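Local coordinates for transferrin binding protein B (PDB 3PQU) that probably captures host transferrin at the bacterial outer membrane as a surface-anchored lipoprotein, a step in iron acquisition, at residues Met388-Cys393 / Gly403-Lys408; Val373-Ser378 / Ala392-Leu397; Asp364-Asp369 / Lys379-Asn384; Asn436-Gly441 / Arg466-Val471. All blocks are in the same frame, centred on the assembly; numbering follows the deposited sequence. Where two conformers were deposited one is given.

Contacts 1, 2 and 3 lie within the C-lobe handle domain, whereas contact 4 belongs to the C-lobe barrel and touches none of them. Strand 386-393 links contacts 1 and 2, which share Ala392 and Cys393, and strand 376-383 serves contacts 2 and 3. All four are partly buried, but their chemistry differs. Contacts 1 and 4 pair neighbouring antiparallel strands through backbone ladders, with a valine methyl over a tryptophan ring (CH-pi) on one face in contact 1 and a salt-bridge network opposite an aromatic face in contact 4. At contact 2 the ladder ends in a loop built around a disulfide. Contact 3 has no direct hydrogen bond between its segments; there aliphatic side chains join two sheets.

Contact 1 of 4, residues Met388-Cys393 / Gly403-Lys408; sequences MVAVAC and GQLWQK
Val389 packs over the indole of Trp406 where strands 386-393 and 400-409 form a beta hairpin in the C-lobe handle domain. The CG1 methyl of Val389 lies 3.5 Å from the centroid of the five-membered ring, 24° off its normal, in a CH-pi contact shifted toward the rim. CG2 of the same valine reaches the benzene part of the indole, 3.8 Å from Trp406 CH2, and Val391 CG2 approaches Trp406 CZ3 more distantly. The indole is swung over its partner strand because Trp406 CG sits between the backbone N and the carbonyl carbon (chi1 74°). This packing buries Trp406 NE1 without a hydrogen-bond partner.

On the other face of the sheet Met388 curls over Leu405, with CE 3.9 Å from Leu405 CD1, and Leu405 CD1 also touches Ala390 CB. Between the two faces runs the antiparallel ladder, in which Val389 and Trp406 exchange two backbone bonds, as do Val391 and Gln404. Farther out, Val389 and Val391 rest on Ser378 of strand 376-383, while Trp406 meets Val414 and Asn417 of strand 413-424. Toward the loop that connects the two strands, Gly403 CA donates a CA-H...O contact to Val391 O at 3.0 Å.

Contact 2 of 4, residues Val373-Ser378 / Ala392-Leu397; sequences VNFKNS and ACCSNL
A vicinal disulfide packs against Phe375 where the hairpin of strands 376-383 and 386-393 runs out into loops, in the C-lobe handle domain. Cys393 and Cys394, adjacent in sequence and joined through a cis peptide, close a small ring by their SG-SG bond, and the phenyl ring of Phe375 lies against it. Cys394 CB sits over one face of the phenyl group, 3.8 Å from its centroid. The two sulfurs approach obliquely, Cys393 SG coming to 3.4 Å from Phe375 CE2 and Cys394 SG to 3.5 Å from Phe375 CZ. Phe375 reaches them with CG anti to its backbone N (chi1 173°).

The backbone of Phe375 grips the same loop: Ser395 N donates to Phe375 O at 2.8 Å, in the carbonyl plane and on a lone pair, Ser395 being the second residue of a type I turn from Cys394 to Leu397. Nearby, Asn377 and Ala392 form a hydrogen-bonded antiparallel pair. Thr442 of barrel strand 436-448 touches both cysteines, and Lys376 NZ bonds to Ala457 O, so this end of the handle meets the barrel.

The amide of Asn377 ties down the loop that precedes it. Its OD1 accepts from Asn374 N at 2.7 Å, on a lone pair, and its ND2 donates to Asn374 O. A water accepts from Asn377 ND2 at 3.1 Å and donates to Ala392 O at 2.9 Å.

Contact 3 of 4, residues Asp364-Asp369 / Lys379-Asn384; sequences DGQKID and KTVEIN
Ile368 reaches across to Val381 and Ile383 from a strand that runs nearly antiparallel to theirs, the two axes 8.5 Å apart at an angle of 160°. From CB, which points toward the facing strand, the side chain divides. The CG2 branch comes loosely up to Lys379 CB at 4.3 Å, while CG1 passes 4.1 Å from Val381 CG1. With the chain fully extended at chi2 (180°), the terminal CD1 is carried between two hydrophobic partners, 3.5 Å from Val381 CG1 and 3.8 Å from Ile383 CD1. Leu361 and Ile363 of strand 360-363 also touch Ile368.

The flanks are more polar. The methylenes of Lys379 run past the carbonyl of Asp369, with CE 3.5 Å from Asp369 O, and its ammonium goes on to bond Ala371 O. At the other end Asp364 CB meets Ile383 CG2 at 3.7 Å, and its carboxylate forms a salt bridge with Lys386. A water donates to both Asp364 OD2 and Asn384 O, although Asn384 is poorly ordered. With no direct hydrogen bond between the segments and aliphatic side chains at its centre, the arrangement is that of two antiparallel sheets packed face to face, here the hairpin 360-363/366-369 against the handle sheet.

Contact 4 of 4, residues Asn436-Gly441 / Arg466-Val471; sequences NYKYVG and RTEFDV
Tyr439, Phe469 and Val471 make the tightly packed side of this antiparallel strand pair in the C-lobe beta barrel. The tyrosine ring meets the valine obliquely, with Tyr439 CD2 3.4 Å from Val471 CG2. Val471 CG2 is directed there by lying anti to its carbonyl carbon. Alongside, Tyr439 and Phe469 face each other as a hydrogen-bonded pair, their CB atoms 3.9 Å apart. The backbone is equally close-knit: Tyr437 with Val471, Tyr439 with Phe469 and Gly441 with Thr467 each exchange two N-H...O bonds, among them Phe469 N to Tyr439 O at 2.7 Å and the almost straight Val471 N to Tyr437 O at 2.8 Å (178°).

The opposite face is polar and looser. Lys438 leaves the strand with CG anti to the backbone N and bends at chi2 (71°), which brings its ammonium between two acids of the partner strand. Its NZ meets Asp470 OD2 at 3.3 Å, from above the carboxylate plane, and Glu468 OE1 in a long salt bridge of 3.7 Å. Asp470 is exposed, so solvent probably screens this network.

Outward from the pair, strand 436-448 is flanked by strand 557-568 through backbone bonds of Lys438 to Gln567 and Val440 to Lys565, while strand 467-472 continues the barrel wall to strand 477-482. Leu545 of strand 544-551, which adjoins neither strand of the pair, touches Tyr439, Phe469 and Val471, placing these side chains in the barrel interior.

Contact 1 of 4, residues Met388-Cys393 / Gly403-Lys408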
loop_
_atom_site.group_PDB
_atom_site.type_symbol
_atom_site.label_atom_id
_atom_site.label_comp_id
_atom_site.label_asym_id
_atom_site.label_seq_id
_atom_site.Cartn_x
_atom_site.Cartn_y
_atom_site.Cartn_z
ATOM N N MET A 388 -9.374 5.823 17.627
ATOM C CA MET A 388 -9.744 6.596 16.462
ATOM C C MET A 388 -11.227 6.432 16.188
ATOM O O MET A 388 -11.793 5.346 16.333
ATOM C CB MET A 388 -8.914 6.178 15.245
ATOM C CG MET A 388 -7.414 6.294 15.456
ATOM S SD MET A 388 -6.887 7.981 15.811
ATOM C CE MET A 388 -7.570 8.846 14.401
ATOM N N VAL A 389 -11.856 7.535 15.812
ATOM C CA VAL A 389 -13.239 7.512 15.373
ATOM C C VAL A 389 -13.416 8.223 14.017
ATOM O O VAL A 389 -12.913 9.330 13.790
ATOM C CB VAL A 389 -14.183 8.086 16.449
ATOM C CG1 VAL A 389 -13.500 9.204 17.207
ATOM C CG2 VAL A 389 -15.485 8.554 15.821
ATOM N N ALA A 390 -14.116 7.561 13.105
ATOM C CA ALA A 390 -14.335 8.101 11.769
ATOM C C ALA A 390 -15.821 8.121 11.458
ATOM O O ALA A 390 -16.545 7.167 11.745
ATOM C CB ALA A 390 -13.601 7.281 10.736
ATOM N N VAL A 391 -16.276 9.217 10.869
ATOM C CA VAL A 391 -17.669 9.337 10.463
ATOM C C VAL A 391 -17.718 9.467 8.947
ATOM O O VAL A 391 -17.348 10.499 8.389
ATOM C CB VAL A 391 -18.335 10.541 11.135
ATOM C CG1 VAL A 391 -19.783 10.670 10.687
ATOM C CG2 VAL A 391 -18.251 10.403 12.651
ATOM N N ALA A 392 -18.170 8.411 8.282
ATOM C CA ALA A 392 -18.046 8.309 6.830
ATOM C C ALA A 392 -19.389 8.416 6.107
ATOM O O ALA A 392 -20.378 7.813 6.519
ATOM C CB ALA A 392 -17.356 7.015 6.457
ATOM N N CYS A 393 -19.397 9.181 5.017
ATOM C CA CYS A 393 -20.569 9.355 4.166
ATOM C C CYS A 393 -20.192 8.938 2.744
ATOM O O CYS A 393 -19.021 9.036 2.387
ATOM C CB CYS A 393 -20.959 10.829 4.176
ATOM S SG CYS A 393 -22.644 11.148 3.673
ATOM N N GLY A 403 -15.600 12.198 5.054
ATOM C CA GLY A 403 -16.146 12.373 6.381
ATOM C C GLY A 403 -15.180 13.014 7.345
ATOM O O GLY A 403 -14.257 13.723 6.937
ATOM N N GLN A 404 -15.402 12.760 8.629
ATOM C CA GLN A 404 -14.554 13.296 9.674
ATOM C C GLN A 404 -13.726 12.182 10.286
ATOM O O GLN A 404 -14.134 11.018 10.299
ATOM C CB GLN A 404 -15.411 13.937 10.757
ATOM C CG GLN A 404 -16.610 14.682 10.233
ATOM C CD GLN A 404 -17.556 15.081 11.346
ATOM O OE1 GLN A 404 -17.134 15.607 12.376
ATOM N NE2 GLN A 404 -18.843 14.823 11.150
ATOM N N LEU A 405 -12.560 12.547 10.795
ATOM C CA LEU A 405 -11.702 11.590 11.470
ATOM C C LEU A 405 -10.945 12.308 12.568
ATOM O O LEU A 405 -10.396 13.387 12.346
ATOM C CB LEU A 405 -10.726 10.961 10.483
ATOM C CG LEU A 405 -9.632 10.102 11.111
ATOM C CD1 LEU A 405 -10.185 8.748 11.573
ATOM C CD2 LEU A 405 -8.517 9.915 10.106
ATOM N N TRP A 406 -10.929 11.719 13.756
ATOM C CA TRP A 406 -10.181 12.299 14.859
ATOM C C TRP A 406 -9.784 11.254 15.883
ATOM O O TRP A 406 -10.305 10.136 15.887
ATOM C CB TRP A 406 -10.978 13.428 15.528
ATOM C CG TRP A 406 -12.130 12.972 16.390
ATOM C CD1 TRP A 406 -12.088 12.668 17.723
ATOM C CD2 TRP A 406 -13.496 12.800 15.985
ATOM N NE1 TRP A 406 -13.337 12.309 18.168
ATOM C CE2 TRP A 406 -14.219 12.381 17.120
ATOM C CE3 TRP A 406 -14.176 12.957 14.774
ATOM C CZ2 TRP A 406 -15.587 12.113 17.078
ATOM C CZ3 TRP A 406 -15.535 12.693 14.734
ATOM C CH2 TRP A 406 -16.225 12.276 15.878
ATOM N N GLN A 407 -8.840 11.618 16.742
ATOM C CA GLN A 407 -8.566 10.805 17.903
ATOM C C GLN A 407 -9.348 11.404 19.059
ATOM O O GLN A 407 -9.361 12.623 19.241
ATOM C CB GLN A 407 -7.077 10.778 18.226
ATOM C CG GLN A 407 -6.750 9.838 19.366
ATOM C CD GLN A 407 -5.552 10.290 20.155
ATOM O OE1 GLN A 407 -4.660 10.953 19.624
ATOM N NE2 GLN A 407 -5.525 9.943 21.439
ATOM N N LYS A 408 -10.018 10.553 19.826
ATOM C CA LYS A 408 -10.776 11.022 20.976
ATOM C C LYS A 408 -10.109 10.555 22.261
ATOM O O LYS A 408 -9.527 9.471 22.309
ATOM C CB LYS A 408 -12.223 10.525 20.917
ATOM C CG LYS A 408 -12.434 9.138 21.491
ATOM C CD LYS A 408 -13.862 8.671 21.282
ATOM C CE LYS A 408 -14.839 9.490 22.107
ATOM N NZ LYS A 408 -14.676 9.243 23.571
#

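Contact 2 of 4, residues Val373-Ser378 / Ala392-Leu397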
loop_
_atom_site.group_PDB
_atom_site.type_symbol
_atom_site.label_atom_id
_atom_site.label_comp_id
_atom_site.label_asym_id
_atom_site.label_seq_id
_atom_site.Cartn_x
_atom_site.Cartn_y
_atom_site.Cartn_z
ATOM N N VAL A 373 -25.019 0.550 7.963
ATOM C CA VAL A 373 -26.443 0.446 7.686
ATOM C C VAL A 373 -27.084 1.814 7.467
ATOM O O VAL A 373 -28.113 1.916 6.811
ATOM C CB VAL A 373 -27.188 -0.306 8.824
ATOM C CG1 VAL A 373 -26.605 -1.705 9.005
ATOM C CG2 VAL A 373 -27.116 0.476 10.135
ATOM N N ASN A 374 -26.469 2.861 8.011
ATOM C CA ASN A 374 -27.027 4.211 7.937
ATOM C C ASN A 374 -26.541 5.015 6.733
ATOM O O ASN A 374 -25.657 4.577 5.991
ATOM C CB ASN A 374 -26.716 4.975 9.224
ATOM C CG ASN A 374 -27.399 4.375 10.432
ATOM O OD1 ASN A 374 -28.539 3.920 10.347
ATOM N ND2 ASN A 374 -26.708 4.375 11.567
ATOM N N PHE A 375 -27.131 6.193 6.541
ATOM C CA PHE A 375 -26.704 7.104 5.485
ATOM C C PHE A 375 -25.243 7.480 5.667
ATOM O O PHE A 375 -24.457 7.403 4.731
ATOM C CB PHE A 375 -27.560 8.367 5.464
ATOM C CG PHE A 375 -27.068 9.408 4.500
ATOM C CD1 PHE A 375 -27.247 9.242 3.135
ATOM C CD2 PHE A 375 -26.420 10.547 4.955
ATOM C CE1 PHE A 375 -26.796 10.194 2.241
ATOM C CE2 PHE A 375 -25.966 11.507 4.068
ATOM C CZ PHE A 375 -26.155 11.332 2.707
ATOM N N LYS A 376 -24.892 7.913 6.874
ATOM C CA LYS A 376 -23.494 8.044 7.254
ATOM C C LYS A 376 -23.305 7.284 8.561
ATOM O O LYS A 376 -24.231 7.194 9.367
ATOM C CB LYS A 376 -23.063 9.512 7.352
ATOM C CG LYS A 376 -23.486 10.254 8.604
ATOM C CD LYS A 376 -23.001 11.704 8.540
ATOM C CE LYS A 376 -23.181 12.442 9.861
ATOM N NZ LYS A 376 -22.874 13.893 9.713
ATOM N N ASN A 377 -22.121 6.712 8.755
ATOM C CA ASN A 377 -21.896 5.787 9.858
ATOM C C ASN A 377 -20.635 6.117 10.634
ATOM O O ASN A 377 -19.613 6.466 10.051
ATOM C CB ASN A 377 -21.826 4.357 9.318
ATOM C CG ASN A 377 -23.078 3.971 8.553
ATOM O OD1 ASN A 377 -24.051 3.495 9.138
ATOM N ND2 ASN A 377 -23.069 4.195 7.240
ATOM N N SER A 378 -20.714 6.006 11.954
ATOM C CA SER A 378 -19.560 6.259 12.803
ATOM C C SER A 378 -18.855 4.962 13.187
ATOM O O SER A 378 -19.497 3.970 13.532
ATOM C CB SER A 378 -19.981 7.018 14.059
ATOM O OG SER A 378 -18.874 7.201 14.925
ATOM N N ALA A 392 -18.170 8.411 8.282
ATOM C CA ALA A 392 -18.046 8.309 6.830
ATOM C C ALA A 392 -19.389 8.416 6.107
ATOM O O ALA A 392 -20.378 7.813 6.519
ATOM C CB ALA A 392 -17.356 7.015 6.457
ATOM N N CYS A 393 -19.397 9.181 5.017
ATOM C CA CYS A 393 -20.569 9.355 4.166
ATOM C C CYS A 393 -20.192 8.938 2.744
ATOM O O CYS A 393 -19.021 9.036 2.387
ATOM C CB CYS A 393 -20.959 10.829 4.176
ATOM S SG CYS A 393 -22.644 11.148 3.673
ATOM N N CYS A 394 -21.133 8.456 1.928
ATOM C CA CYS A 394 -22.517 8.163 2.309
ATOM C C CYS A 394 -22.919 6.819 1.716
ATOM O O CYS A 394 -22.254 6.297 0.822
ATOM C CB CYS A 394 -23.484 9.203 1.740
ATOM S SG CYS A 394 -22.864 10.877 1.672
ATOM N N SER A 395 -24.043 6.286 2.182
ATOM C CA SER A 395 -24.514 4.975 1.743
ATOM C C SER A 395 -24.873 4.936 0.261
ATOM O O SER A 395 -24.884 3.867 -0.346
ATOM C CB SER A 395 -25.719 4.538 2.567
ATOM O OG SER A 395 -26.802 5.417 2.348
ATOM N N ASN A 396 -25.172 6.091 -0.324
ATOM C CA ASN A 396 -25.452 6.146 -1.760
ATOM C C ASN A 396 -24.207 6.343 -2.633
ATOM O O ASN A 396 -24.308 6.361 -3.857
ATOM C CB ASN A 396 -26.495 7.218 -2.084
ATOM C CG ASN A 396 -25.994 8.623 -1.817
ATOM O OD1 ASN A 396 -25.031 8.823 -1.071
ATOM N ND2 ASN A 396 -26.653 9.611 -2.420
ATOM N N LEU A 397 -23.046 6.500 -2.003
ATOM C CA LEU A 397 -21.791 6.645 -2.740
ATOM C C LEU A 397 -21.003 5.334 -2.688
ATOM O O LEU A 397 -20.529 4.920 -1.637
ATOM C CB LEU A 397 -20.970 7.829 -2.210
ATOM C CG LEU A 397 -21.660 9.197 -2.346
ATOM C CD1 LEU A 397 -20.863 10.308 -1.686
ATOM C CD2 LEU A 397 -21.902 9.528 -3.809
HETATM O O HOH W 1 -20.511 5.027 5.774
#

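Contact 3 of 4, residues Asp364-Asp369 / Lys379-Asn384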
loop_
_atom_site.group_PDB
_atom_site.type_symbol
_atom_site.label_atom_id
_atom_site.label_comp_id
_atom_site.label_asym_id
_atom_site.label_seq_id
_atom_site.Cartn_x
_atom_site.Cartn_y
_atom_site.Cartn_z
ATOM N N ASP A 364 -2.156 2.430 10.560
ATOM C CA ASP A 364 -1.198 1.548 11.212
ATOM C C ASP A 364 -1.368 0.113 10.756
ATOM O O ASP A 364 -1.275 -0.816 11.565
ATOM C CB ASP A 364 -1.357 1.612 12.733
ATOM C CG ASP A 364 -0.780 2.879 13.328
ATOM O OD1 ASP A 364 -0.138 3.649 12.587
ATOM O OD2 ASP A 364 -0.962 3.093 14.546
ATOM N N GLY A 365 -1.637 -0.073 9.468
ATOM C CA GLY A 365 -1.742 -1.415 8.931
ATOM C C GLY A 365 -3.103 -2.039 9.145
ATOM O O GLY A 365 -3.384 -3.111 8.612
ATOM N N GLN A 366 -3.952 -1.375 9.925
ATOM C CA GLN A 366 -5.312 -1.859 10.162
ATOM C C GLN A 366 -6.292 -1.228 9.175
ATOM O O GLN A 366 -6.277 -0.015 8.970
ATOM C CB GLN A 366 -5.760 -1.553 11.595
ATOM C CG GLN A 366 -6.089 -2.790 12.417
ATOM C CD GLN A 366 -7.273 -2.584 13.349
ATOM O OE1 GLN A 366 -7.107 -2.215 14.512
ATOM N NE2 GLN A 366 -8.478 -2.830 12.841
ATOM N N LYS A 367 -7.142 -2.053 8.566
ATOM C CA LYS A 367 -8.154 -1.562 7.632
ATOM C C LYS A 367 -9.472 -1.288 8.353
ATOM O O LYS A 367 -10.094 -2.197 8.890
ATOM C CB LYS A 367 -8.384 -2.565 6.497
ATOM C CG LYS A 367 -7.164 -2.819 5.607
ATOM C CD LYS A 367 -7.491 -3.851 4.523
ATOM C CE LYS A 367 -6.330 -4.060 3.557
ATOM N NZ LYS A 367 -5.107 -4.529 4.277
ATOM N N ILE A 368 -9.892 -0.026 8.371
ATOM C CA ILE A 368 -11.163 0.351 8.989
ATOM C C ILE A 368 -12.271 0.399 7.946
ATOM O O ILE A 368 -12.273 1.276 7.073
ATOM C CB ILE A 368 -11.068 1.728 9.659
ATOM C CG1 ILE A 368 -9.841 1.787 10.568
ATOM C CG2 ILE A 368 -12.339 2.037 10.461
ATOM C CD1 ILE A 368 -9.670 3.113 11.263
ATOM N N ASP A 369 -13.209 -0.539 8.039
ATOM C CA ASP A 369 -14.342 -0.594 7.118
ATOM C C ASP A 369 -15.244 0.615 7.332
ATOM O O ASP A 369 -15.657 0.881 8.457
ATOM C CB ASP A 369 -15.133 -1.892 7.304
ATOM C CG ASP A 369 -16.376 -1.959 6.425
ATOM O OD1 ASP A 369 -16.496 -1.166 5.462
ATOM O OD2 ASP A 369 -17.240 -2.820 6.700
ATOM N N LYS A 379 -17.530 4.980 13.126
ATOM C CA LYS A 379 -16.728 3.826 13.496
ATOM C C LYS A 379 -15.730 4.218 14.577
ATOM O O LYS A 379 -15.083 5.266 14.488
ATOM C CB LYS A 379 -15.983 3.278 12.276
ATOM C CG LYS A 379 -16.868 2.973 11.079
ATOM C CD LYS A 379 -17.842 1.839 11.361
ATOM C CE LYS A 379 -18.652 1.502 10.117
ATOM N NZ LYS A 379 -19.533 0.326 10.335
ATOM N N THR A 380 -15.617 3.376 15.599
ATOM C CA THR A 380 -14.678 3.603 16.688
ATOM C C THR A 380 -13.776 2.389 16.827
ATOM O O THR A 380 -14.243 1.255 16.969
ATOM C CB THR A 380 -15.397 3.856 18.021
ATOM O OG1 THR A 380 -16.169 5.058 17.924
ATOM C CG2 THR A 380 -14.385 3.996 19.154
ATOM N N VAL A 381 -12.476 2.628 16.774
ATOM C CA VAL A 381 -11.540 1.531 16.750
ATOM C C VAL A 381 -10.290 1.889 17.542
ATOM O O VAL A 381 -9.659 2.924 17.317
ATOM C CB VAL A 381 -11.203 1.133 15.300
ATOM C CG1 VAL A 381 -10.635 2.319 14.547
ATOM C CG2 VAL A 381 -10.254 -0.060 15.270
ATOM N N GLU A 382 -9.973 1.046 18.513
ATOM C CA GLU A 382 -8.757 1.206 19.280
ATOM C C GLU A 382 -7.589 0.662 18.456
ATOM O O GLU A 382 -7.395 -0.548 18.355
ATOM C CB GLU A 382 -8.878 0.463 20.614
ATOM C CG GLU A 382 -7.663 0.588 21.507
ATOM C CD GLU A 382 -7.638 1.890 22.280
ATOM O OE1 GLU A 382 -8.727 2.450 22.524
ATOM O OE2 GLU A 382 -6.536 2.348 22.652
ATOM N N ILE A 383 -6.832 1.560 17.841
ATOM C CA ILE A 383 -5.629 1.170 17.117
ATOM C C ILE A 383 -4.487 1.614 17.990
ATOM O O ILE A 383 -3.853 2.641 17.751
ATOM C CB ILE A 383 -5.529 1.846 15.749
ATOM C CG1 ILE A 383 -6.736 1.472 14.892
ATOM C CG2 ILE A 383 -4.230 1.452 15.056
ATOM C CD1 ILE A 383 -6.826 2.253 13.607
ATOM N N ASN A 384 -4.247 0.824 19.024
ATOM C CA ASN A 384 -3.477 1.269 20.172
ATOM C C ASN A 384 -2.207 2.051 19.849
ATOM O O ASN A 384 -1.476 1.741 18.901
ATOM C CB ASN A 384 -3.224 0.101 21.123
ATOM C CG ASN A 384 -4.518 -0.511 21.627
ATOM O OD1 ASN A 384 -5.295 -1.071 20.851
ATOM N ND2 ASN A 384 -4.764 -0.396 22.926
HETATM O O HOH W 2 0.062 2.773 17.081
#

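Contact 4 of 4, residues Asn436-Gly441 / Arg466-Val471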
loop_
_atom_site.group_PDB
_atom_site.type_symbol
_atom_site.label_atom_id
_atom_site.label_comp_id
_atom_site.label_asym_id
_atom_site.label_seq_id
_atom_site.Cartn_x
_atom_site.Cartn_y
_atom_site.Cartn_z
ATOM N N ASN A 436 -24.712 17.373 -20.482
ATOM C CA ASN A 436 -25.138 18.057 -19.261
ATOM C C ASN A 436 -25.826 17.148 -18.240
ATOM O O ASN A 436 -26.832 16.506 -18.542
ATOM C CB ASN A 436 -26.046 19.244 -19.596
ATOM C CG ASN A 436 -25.383 20.580 -19.324
ATOM O OD1 ASN A 436 -24.122 20.542 -18.916
ATOM N ND2 ASN A 436 -25.999 21.633 -19.476
ATOM N N TYR A 437 -25.281 17.106 -17.028
ATOM C CA TYR A 437 -25.837 16.278 -15.959
ATOM C C TYR A 437 -25.855 16.997 -14.612
ATOM O O TYR A 437 -25.078 17.925 -14.379
ATOM C CB TYR A 437 -25.061 14.958 -15.850
ATOM C CG TYR A 437 -25.114 14.133 -17.116
ATOM C CD1 TYR A 437 -26.032 13.101 -17.260
ATOM C CD2 TYR A 437 -24.257 14.398 -18.178
ATOM C CE1 TYR A 437 -26.089 12.350 -18.420
ATOM C CE2 TYR A 437 -24.309 13.651 -19.342
ATOM C CZ TYR A 437 -25.227 12.628 -19.456
ATOM O OH TYR A 437 -25.286 11.882 -20.610
ATOM N N LYS A 438 -26.752 16.565 -13.729
ATOM C CA LYS A 438 -26.848 17.138 -12.390
ATOM C C LYS A 438 -26.289 16.186 -11.327
ATOM O O LYS A 438 -26.481 14.973 -11.407
ATOM C CB LYS A 438 -28.301 17.488 -12.061
ATOM C CG LYS A 438 -28.482 18.264 -10.762
ATOM C CD LYS A 438 -27.965 19.690 -10.890
ATOM C CE LYS A 438 -28.312 20.522 -9.666
ATOM N NZ LYS A 438 -28.051 21.973 -9.885
ATOM N N TYR A 439 -25.599 16.745 -10.337
ATOM C CA TYR A 439 -25.059 15.963 -9.229
ATOM C C TYR A 439 -25.491 16.579 -7.905
ATOM O O TYR A 439 -25.300 17.773 -7.684
ATOM C CB TYR A 439 -23.528 15.934 -9.280
ATOM C CG TYR A 439 -22.923 15.076 -10.373
ATOM C CD1 TYR A 439 -22.264 13.890 -10.063
ATOM C CD2 TYR A 439 -22.982 15.461 -11.706
ATOM C CE1 TYR A 439 -21.691 13.101 -11.051
ATOM C CE2 TYR A 439 -22.416 14.680 -12.703
ATOM C CZ TYR A 439 -21.768 13.500 -12.369
ATOM O OH TYR A 439 -21.199 12.707 -13.346
ATOM N N VAL A 440 -26.066 15.770 -7.022
ATOM C CA VAL A 440 -26.410 16.254 -5.690
ATOM C C VAL A 440 -25.818 15.374 -4.593
ATOM O O VAL A 440 -25.776 14.152 -4.718
ATOM C CB VAL A 440 -27.940 16.382 -5.481
ATOM C CG1 VAL A 440 -28.595 17.102 -6.664
ATOM C CG2 VAL A 440 -28.564 15.020 -5.269
ATOM N N GLY A 441 -25.356 16.017 -3.526
ATOM C CA GLY A 441 -24.804 15.326 -2.376
ATOM C C GLY A 441 -24.788 16.229 -1.156
ATOM O O GLY A 441 -25.622 17.141 -1.024
ATOM N N ARG A 466 -26.694 20.943 1.555
ATOM C CA ARG A 466 -26.755 20.402 0.197
ATOM C C ARG A 466 -25.564 20.776 -0.686
ATOM O O ARG A 466 -24.985 21.858 -0.558
ATOM C CB ARG A 466 -28.031 20.875 -0.499
ATOM C CG ARG A 466 -29.314 20.549 0.240
ATOM C CD ARG A 466 -30.334 21.652 0.030
ATOM N NE ARG A 466 -30.097 22.792 0.913
ATOM C CZ ARG A 466 -30.470 24.041 0.648
ATOM N NH1 ARG A 466 -31.084 24.324 -0.493
ATOM N NH2 ARG A 466 -30.219 25.011 1.517
ATOM N N THR A 467 -25.219 19.872 -1.598
ATOM C CA THR A 467 -24.279 20.177 -2.663
ATOM C C THR A 467 -24.916 19.830 -4.000
ATOM O O THR A 467 -25.521 18.770 -4.152
ATOM C CB THR A 467 -22.959 19.428 -2.502
ATOM O OG1 THR A 467 -23.194 18.014 -2.529
ATOM C CG2 THR A 467 -22.303 19.810 -1.193
ATOM N N GLU A 468 -24.795 20.740 -4.959
ATOM C CA GLU A 468 -25.397 20.557 -6.269
ATOM C C GLU A 468 -24.409 20.981 -7.339
ATOM O O GLU A 468 -23.817 22.056 -7.257
ATOM C CB GLU A 468 -26.682 21.379 -6.392
ATOM C CG GLU A 468 -27.684 21.123 -5.273
ATOM C CD GLU A 468 -28.981 21.891 -5.458
ATOM O OE1 GLU A 468 -29.051 22.737 -6.380
ATOM O OE2 GLU A 468 -29.927 21.645 -4.676
ATOM N N PHE A 469 -24.228 20.132 -8.340
ATOM C CA PHE A 469 -23.269 20.418 -9.393
ATOM C C PHE A 469 -23.913 20.265 -10.756
ATOM O O PHE A 469 -24.626 19.299 -11.015
ATOM C CB PHE A 469 -22.048 19.500 -9.275
ATOM C CG PHE A 469 -21.173 19.810 -8.089
ATOM C CD1 PHE A 469 -20.008 20.555 -8.243
ATOM C CD2 PHE A 469 -21.520 19.371 -6.820
ATOM C CE1 PHE A 469 -19.207 20.857 -7.153
ATOM C CE2 PHE A 469 -20.720 19.663 -5.725
ATOM C CZ PHE A 469 -19.562 20.408 -5.892
ATOM N N ASP A 470 -23.682 21.240 -11.619
ATOM C CA ASP A 470 -23.996 21.061 -13.020
ATOM C C ASP A 470 -22.694 20.656 -13.681
ATOM O O ASP A 470 -21.687 21.364 -13.590
ATOM C CB ASP A 470 -24.565 22.342 -13.638
ATOM C CG ASP A 470 -25.892 22.742 -13.024
ATOM O OD1 ASP A 470 -26.055 23.933 -12.681
ATOM O OD2 ASP A 470 -26.769 21.862 -12.873
ATOM N N VAL A 471 -22.709 19.492 -14.313
ATOM C CA VAL A 471 -21.529 18.984 -14.989
ATOM C C VAL A 471 -21.754 18.944 -16.496
ATOM O O VAL A 471 -22.670 18.273 -16.978
ATOM C CB VAL A 471 -21.137 17.590 -14.460
ATOM C CG1 VAL A 471 -20.011 16.998 -15.293
ATOM C CG2 VAL A 471 -20.720 17.683 -12.995
#